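PDB 6O38: acinetobacter secreted protease CpaA from Acinetobacter nosocomialis M2, which acts as a secreted zinc metalloprotease, probably cleaving glycoproteins, and is exported through the type II secretion system with the help of its chaperone CpaB. Local coordinates for residues A[8-11]-A[16-19]; A[66-71]-A[186-191]; A[79-84]-A[92-97]. All blocks are in the same frame, centred on the assembly; numbering follows the deposited sequence.

How the interactions relate
All three interactions lie in the N-terminal beta-rich part of the chain, away from the zinc site. Interactions 2 and 3 are surface contacts and interaction 1 is partly buried; F82 is the buried residue of interaction 3, I16 that of interaction 1. Interaction 3 is a true strand pair, the hairpin of 79-84 and 92-97, held by backbone hydrogen bonds. Interactions 1 and 2 rest on side chains and bury less: an amide against a proline ring within one loop, and a proline over a tyrosine between two sandwich repeats. Interactions 2 and 3 touch, since N66 OD1 probably accepts a hydrogen bond from A93 N. Interaction 1 stands apart, its nearest atoms about 7 Å from interaction 3.

Interaction 1: A[8-11]-A[16-19]; sequences NQNN and IPTG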
# COMPACT_ATOMS: atom_id res chain seq x y z
N ASN A 8 10.31 -3.34 -34.36
CA ASN A 8 11.21 -2.74 -35.33
C ASN A 8 10.45 -2.16 -36.52
O ASN A 8 10.93 -1.21 -37.16
CB ASN A 8 12.25 -3.76 -35.81
CG ASN A 8 13.23 -4.14 -34.72
OD1 ASN A 8 13.73 -5.27 -34.69
ND2 ASN A 8 13.51 -3.21 -33.82
N GLN A 9 9.28 -2.70 -36.83
CA GLN A 9 8.41 -2.17 -37.86
C GLN A 9 7.41 -1.15 -37.33
O GLN A 9 6.50 -0.75 -38.06
CB GLN A 9 7.67 -3.31 -38.56
CG GLN A 9 8.57 -4.32 -39.23
CD GLN A 9 7.87 -5.63 -39.54
OE1 GLN A 9 6.96 -6.04 -38.81
NE2 GLN A 9 8.27 -6.29 -40.62
N ASN A 10 7.56 -0.73 -36.07
CA ASN A 10 6.61 0.18 -35.42
C ASN A 10 7.35 1.26 -34.65
O ASN A 10 6.96 1.64 -33.54
CB ASN A 10 5.67 -0.60 -34.50
CG ASN A 10 4.43 0.19 -34.14
OD1 ASN A 10 3.88 0.92 -34.97
ND2 ASN A 10 3.97 0.05 -32.90
N ASN A 11 8.45 1.77 -35.23
CA ASN A 11 9.28 2.80 -34.60
C ASN A 11 9.82 2.36 -33.24
O ASN A 11 10.02 3.18 -32.35
CB ASN A 11 8.54 4.13 -34.47
CG ASN A 11 8.56 4.94 -35.74
OD1 ASN A 11 9.37 4.70 -36.64
ND2 ASN A 11 7.68 5.93 -35.83
N ILE A 16 0.66 -0.56 -30.32
CA ILE A 16 0.15 -1.29 -31.47
C ILE A 16 -0.76 -0.36 -32.27
O ILE A 16 -1.78 0.11 -31.74
CB ILE A 16 -0.58 -2.57 -31.03
CG1 ILE A 16 0.36 -3.47 -30.23
CG2 ILE A 16 -1.12 -3.32 -32.24
CD1 ILE A 16 -0.27 -4.76 -29.77
N PRO A 17 -0.44 -0.07 -33.52
CA PRO A 17 -1.18 0.95 -34.26
C PRO A 17 -2.56 0.47 -34.71
O PRO A 17 -2.85 -0.72 -34.78
CB PRO A 17 -0.28 1.22 -35.48
CG PRO A 17 0.43 -0.07 -35.69
CD PRO A 17 0.65 -0.66 -34.33
N THR A 18 -3.41 1.45 -35.00
CA THR A 18 -4.76 1.20 -35.46
C THR A 18 -4.82 1.20 -36.98
O THR A 18 -3.82 1.43 -37.67
CB THR A 18 -5.72 2.24 -34.88
OG1 THR A 18 -7.06 1.92 -35.26
CG2 THR A 18 -5.37 3.63 -35.39
N GLY A 19 -6.01 0.94 -37.52
CA GLY A 19 -6.23 0.95 -38.95
C GLY A 19 -6.16 -0.40 -39.63
O GLY A 19 -6.38 -0.47 -40.84
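N10 and P17 reach toward each other from opposite directions across a loop, and almost all the surface buried here belongs to them. The end of the N10 amide abuts the CD-CG edge of the P17 ring: OD1 of N10 lies 3.7 Å from P17 CD, and ND2 of N10 is equally far from that same carbon. The oxygen is also close to CG of P17. No hydrogen bond joins the two segments; the proline ring offers the amide only carbon, and its nitrogen has no hydrogen.

N10 is put in place by its torsion, with CG opposite the backbone nitrogen (chi1 -162°), which sends the amide across the gap. Its nitrogen then donates to the carbonyl oxygens of S15 and, in addition, S13, which lie in the connecting loop. Asparagine suits this post because its short amide can bind that loop while set against a ring edge.

I16 contributes little to the contact, as its side chain is directed away from N10. It is buried against L23, F25, I48 and I50 and so pins the loop to strands 22-27 and 47-52, a role fitting a branched aliphatic residue.

The chemistry is thus a division of labour between strands 3-5 and 22-27: polar bonds tie the loop together, and van der Waals contact alone closes it across the proline.

Interaction 2: A[66-71]-A[186-191]; sequences NIPLEV and PEYIKP
The ring of Y188 carries P68 on one face. CB of P68 stands 3.5 Å above the ring centroid, only 8° from the normal, which makes a CH-pi contact in which a proline C-H is directed at the pi cloud. CG of the same proline is displaced from the middle toward one edge, 3.7 Å from Y188 CE2. The two side chains cross at about a right angle, and the CB-CG edge of the proline does the touching. Y188 attains this position with its CG opposite the backbone nitrogen (chi1 175°). Proline suits the place because its rigid ring offers a fixed, compact C-H surface that lies well on an aromatic face; P68 also touches W174 on the neighbouring strand 172-178.

L69 adds a looser contact at the base of the tyrosine. Its CD2 lies 4.4 Å from CB of Y188 and is as far from CB of E187, so one methyl branch rests against two consecutive residues. That two neighbours can face segment 66-71 together reflects a classic beta bulge: E187 and Y188 both stand opposite W174. Only the aliphatic root of E187 meets L69, whereas its carboxylate turns to the hydroxyl of Y178.

The contact links a loop of the first sandwich repeat to a strand of the second. Close by, the carboxylate of E70 accepts a hydrogen bond from the backbone of N96 of the chaperone CpaB, so this loop also borders the chaperone interface.

No polar atom is spent across the two segments. They meet by dispersion and CH-pi attraction, while the carboxylates of E187 and E70 are engaged by partners outside them.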
# COMPACT_ATOMS: atom_id res chain seq x y z
N ASN A 66 -11.39 -5.56 -21.57
CA ASN A 66 -12.36 -6.07 -20.61
C ASN A 66 -11.71 -6.99 -19.58
O ASN A 66 -12.42 -7.74 -18.89
CB ASN A 66 -13.50 -6.79 -21.33
CG ASN A 66 -13.05 -8.08 -21.99
OD1 ASN A 66 -11.92 -8.18 -22.47
ND2 ASN A 66 -13.93 -9.07 -22.02
N ILE A 67 -10.39 -6.96 -19.46
CA ILE A 67 -9.67 -7.79 -18.50
C ILE A 67 -9.55 -7.00 -17.19
O ILE A 67 -8.96 -5.91 -17.19
CB ILE A 67 -8.28 -8.18 -19.03
CG1 ILE A 67 -8.43 -9.09 -20.25
CG2 ILE A 67 -7.47 -8.86 -17.94
CD1 ILE A 67 -7.12 -9.47 -20.89
N PRO A 68 -10.10 -7.50 -16.08
CA PRO A 68 -10.05 -6.74 -14.82
C PRO A 68 -8.66 -6.58 -14.24
O PRO A 68 -8.50 -5.80 -13.29
CB PRO A 68 -10.95 -7.56 -13.88
CG PRO A 68 -11.80 -8.40 -14.79
CD PRO A 68 -10.93 -8.71 -15.96
N LEU A 69 -7.66 -7.28 -14.76
CA LEU A 69 -6.29 -7.11 -14.28
C LEU A 69 -5.70 -5.82 -14.84
O LEU A 69 -6.07 -5.36 -15.92
CB LEU A 69 -5.43 -8.31 -14.68
CG LEU A 69 -5.95 -9.69 -14.29
CD1 LEU A 69 -4.96 -10.78 -14.68
CD2 LEU A 69 -6.27 -9.76 -12.80
N GLU A 70 -4.77 -5.24 -14.08
CA GLU A 70 -4.17 -3.98 -14.50
C GLU A 70 -3.16 -4.18 -15.62
O GLU A 70 -3.10 -3.38 -16.56
CB GLU A 70 -3.52 -3.27 -13.31
CG GLU A 70 -4.35 -2.12 -12.76
CD GLU A 70 -3.75 -1.51 -11.51
OE1 GLU A 70 -2.57 -1.77 -11.22
OE2 GLU A 70 -4.48 -0.77 -10.81
N VAL A 71 -2.34 -5.23 -15.54
CA VAL A 71 -1.29 -5.49 -16.52
C VAL A 71 -1.30 -6.97 -16.87
O VAL A 71 -1.54 -7.82 -16.01
CB VAL A 71 0.10 -5.06 -15.99
CG1 VAL A 71 1.18 -5.36 -17.01
CG2 VAL A 71 0.11 -3.58 -15.63
N PRO A 186 -6.34 -15.71 -5.06
CA PRO A 186 -7.30 -14.85 -5.76
C PRO A 186 -6.70 -13.48 -6.06
O PRO A 186 -6.15 -12.82 -5.18
CB PRO A 186 -8.47 -14.74 -4.76
CG PRO A 186 -8.22 -15.79 -3.72
CD PRO A 186 -6.75 -16.03 -3.69
N GLU A 187 -6.80 -13.07 -7.33
CA GLU A 187 -6.32 -11.77 -7.76
C GLU A 187 -7.44 -10.79 -8.08
O GLU A 187 -7.24 -9.58 -7.94
CB GLU A 187 -5.42 -11.91 -9.00
CG GLU A 187 -4.09 -12.61 -8.73
CD GLU A 187 -3.14 -11.79 -7.87
OE1 GLU A 187 -2.11 -12.33 -7.44
OE2 GLU A 187 -3.43 -10.60 -7.62
N TYR A 188 -8.60 -11.27 -8.50
CA TYR A 188 -9.76 -10.42 -8.71
C TYR A 188 -11.02 -11.24 -8.45
O TYR A 188 -11.17 -12.34 -8.99
CB TYR A 188 -9.79 -9.83 -10.12
CG TYR A 188 -11.05 -9.04 -10.41
CD1 TYR A 188 -11.19 -7.74 -9.96
CD2 TYR A 188 -12.10 -9.60 -11.13
CE1 TYR A 188 -12.34 -7.01 -10.22
CE2 TYR A 188 -13.25 -8.88 -11.40
CZ TYR A 188 -13.36 -7.59 -10.94
OH TYR A 188 -14.51 -6.87 -11.20
N ILE A 189 -11.92 -10.69 -7.63
CA ILE A 189 -13.19 -11.33 -7.31
C ILE A 189 -14.30 -10.37 -7.72
O ILE A 189 -14.39 -9.26 -7.19
CB ILE A 189 -13.29 -11.67 -5.82
CG1 ILE A 189 -12.13 -12.57 -5.39
CG2 ILE A 189 -14.62 -12.35 -5.52
CD1 ILE A 189 -12.16 -13.95 -6.01
N LYS A 190 -15.14 -10.81 -8.65
CA LYS A 190 -16.29 -10.00 -9.05
C LYS A 190 -17.28 -9.95 -7.90
O LYS A 190 -17.78 -11.00 -7.47
CB LYS A 190 -16.94 -10.58 -10.30
CG LYS A 190 -18.24 -9.89 -10.70
CD LYS A 190 -18.69 -10.34 -12.08
CE LYS A 190 -20.05 -9.76 -12.43
NZ LYS A 190 -20.61 -10.36 -13.67
N PRO A 191 -17.60 -8.77 -7.37
CA PRO A 191 -18.42 -8.71 -6.16
C PRO A 191 -19.88 -9.05 -6.42
O PRO A 191 -20.43 -8.77 -7.49
CB PRO A 191 -18.28 -7.25 -5.71
CG PRO A 191 -18.04 -6.51 -6.99
CD PRO A 191 -17.20 -7.43 -7.84

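Interaction 3: A[79-84]-A[92-97]; sequences VYQFIF and IAQLAT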
# COMPACT_ATOMS: atom_id res chain seq x y z
N VAL A 79 0.11 -16.40 -26.65
CA VAL A 79 -0.65 -15.93 -27.81
C VAL A 79 -1.93 -15.30 -27.27
O VAL A 79 -2.86 -16.02 -26.88
CB VAL A 79 -0.95 -17.05 -28.81
CG1 VAL A 79 -1.82 -16.53 -29.94
CG2 VAL A 79 0.34 -17.65 -29.35
N TYR A 80 -1.98 -13.97 -27.25
CA TYR A 80 -3.17 -13.24 -26.82
C TYR A 80 -3.90 -12.70 -28.04
O TYR A 80 -3.29 -12.18 -28.97
CB TYR A 80 -2.79 -12.09 -25.89
CG TYR A 80 -2.20 -12.54 -24.57
CD1 TYR A 80 -3.02 -12.84 -23.49
CD2 TYR A 80 -0.83 -12.67 -24.41
CE1 TYR A 80 -2.49 -13.25 -22.29
CE2 TYR A 80 -0.29 -13.08 -23.20
CZ TYR A 80 -1.12 -13.37 -22.15
OH TYR A 80 -0.60 -13.79 -20.94
N GLN A 81 -5.23 -12.82 -28.02
CA GLN A 81 -6.07 -12.38 -29.13
C GLN A 81 -7.17 -11.47 -28.60
O GLN A 81 -7.86 -11.83 -27.64
CB GLN A 81 -6.68 -13.57 -29.87
CG GLN A 81 -7.40 -13.20 -31.16
CD GLN A 81 -8.04 -14.40 -31.83
OE1 GLN A 81 -8.12 -14.47 -33.05
NE2 GLN A 81 -8.50 -15.35 -31.02
N PHE A 82 -7.33 -10.31 -29.22
CA PHE A 82 -8.34 -9.33 -28.82
C PHE A 82 -9.21 -8.98 -30.02
O PHE A 82 -8.71 -8.89 -31.15
CB PHE A 82 -7.70 -8.06 -28.24
CG PHE A 82 -6.93 -8.29 -26.98
CD1 PHE A 82 -7.56 -8.22 -25.75
CD2 PHE A 82 -5.57 -8.57 -27.02
CE1 PHE A 82 -6.85 -8.42 -24.58
CE2 PHE A 82 -4.86 -8.77 -25.85
CZ PHE A 82 -5.50 -8.70 -24.63
N ILE A 83 -10.50 -8.77 -29.76
CA ILE A 83 -11.44 -8.32 -30.77
C ILE A 83 -12.16 -7.09 -30.22
O ILE A 83 -12.78 -7.17 -29.15
CB ILE A 83 -12.46 -9.41 -31.15
CG1 ILE A 83 -11.75 -10.61 -31.79
CG2 ILE A 83 -13.51 -8.85 -32.10
CD1 ILE A 83 -12.68 -11.71 -32.24
N PHE A 84 -12.06 -5.98 -30.94
CA PHE A 84 -12.65 -4.73 -30.47
C PHE A 84 -14.17 -4.84 -30.42
O PHE A 84 -14.78 -5.80 -30.92
CB PHE A 84 -12.22 -3.57 -31.38
CG PHE A 84 -12.40 -2.21 -30.76
CD1 PHE A 84 -11.58 -1.79 -29.73
CD2 PHE A 84 -13.40 -1.36 -31.21
CE1 PHE A 84 -11.74 -0.54 -29.16
CE2 PHE A 84 -13.57 -0.11 -30.65
CZ PHE A 84 -12.74 0.30 -29.62
N ILE A 92 -12.19 -6.85 -26.49
CA ILE A 92 -12.64 -8.07 -25.82
C ILE A 92 -11.60 -9.16 -26.03
O ILE A 92 -11.20 -9.44 -27.17
CB ILE A 92 -14.02 -8.51 -26.35
CG1 ILE A 92 -15.04 -7.39 -26.14
CG2 ILE A 92 -14.46 -9.78 -25.65
CD1 ILE A 92 -16.44 -7.76 -26.59
N ALA A 93 -11.16 -9.77 -24.94
CA ALA A 93 -10.13 -10.80 -25.00
C ALA A 93 -10.72 -12.14 -25.40
O ALA A 93 -11.83 -12.49 -24.99
CB ALA A 93 -9.41 -10.92 -23.66
N GLN A 94 -9.97 -12.90 -26.20
CA GLN A 94 -10.36 -14.23 -26.65
C GLN A 94 -9.40 -15.23 -26.01
O GLN A 94 -8.36 -15.57 -26.58
CB GLN A 94 -10.33 -14.32 -28.18
CG GLN A 94 -11.02 -13.16 -28.89
CD GLN A 94 -12.53 -13.17 -28.70
OE1 GLN A 94 -13.15 -14.23 -28.64
NE2 GLN A 94 -13.12 -11.98 -28.60
N LEU A 95 -9.75 -15.69 -24.82
CA LEU A 95 -8.89 -16.58 -24.05
C LEU A 95 -9.18 -18.04 -24.36
O LEU A 95 -10.29 -18.41 -24.75
CB LEU A 95 -9.06 -16.33 -22.55
CG LEU A 95 -8.77 -14.90 -22.06
CD1 LEU A 95 -9.05 -14.78 -20.57
CD2 LEU A 95 -7.34 -14.51 -22.38
N ALA A 96 -8.15 -18.87 -24.19
CA ALA A 96 -8.31 -20.32 -24.31
C ALA A 96 -9.29 -20.83 -23.25
O ALA A 96 -9.05 -20.68 -22.05
CB ALA A 96 -6.96 -21.01 -24.17
N THR A 97 -10.39 -21.43 -23.71
CA THR A 97 -11.47 -21.85 -22.83
C THR A 97 -11.45 -23.36 -22.65
O THR A 97 -11.30 -24.10 -23.63
CB THR A 97 -12.82 -21.41 -23.39
OG1 THR A 97 -12.81 -19.99 -23.61
CG2 THR A 97 -13.94 -21.75 -22.43
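I83 and I92 form an antiparallel hydrogen-bonded pair at the firm end of this hairpin. The amide of I83 reaches the carbonyl oxygen of I92 over 2.8 Å in a nearly straight bond of 170°. In return I92 N donates to I83 O. One step along, F82 and A93 make the non-hydrogen-bonded pair, and a third bond of 2.8 Å runs from Q94 N to Q81 O. Beyond it strand 90-98 is broken by a bulge or short loop and the two strands diverge.

This backbone-bonded core is the tight part, and F82 is buried on one face of it. CE1 of F82 lies 3.7 Å from CB of A93, the ring approached obliquely. A methyl suits the place opposite so broad a ring, where it leaves the phenyl room to lie beside the strand; I67 packs on both.

The other face, that of I83 and I92, is more polar and turned to solvent, with long side chains lying close over I83. Q94 bends at its second torsion (chi2 -69°), folding its amide back over I83, whose CD1 is 3.7 Å from Q94 NE2. The same nitrogen makes only a weak hydrogen bond to I92 O. Q81 extends its chain to bring NE2 within 3.5 Å of Q94 CB, and the two amide planes stand almost perpendicular. Such long, partly exposed glutamines can cover the aliphatic surface with their methylenes while keeping amides near water.

In the fold, strand 79-85 is flanked by strand 47-52, to which Y80 and F82 make backbone bonds. Strand 90-98 pairs in parallel with strand 116-121, A96 and K118 sharing backbone hydrogen bonds, so the hairpin passes the strand pairing from one sandwich unit to the following one.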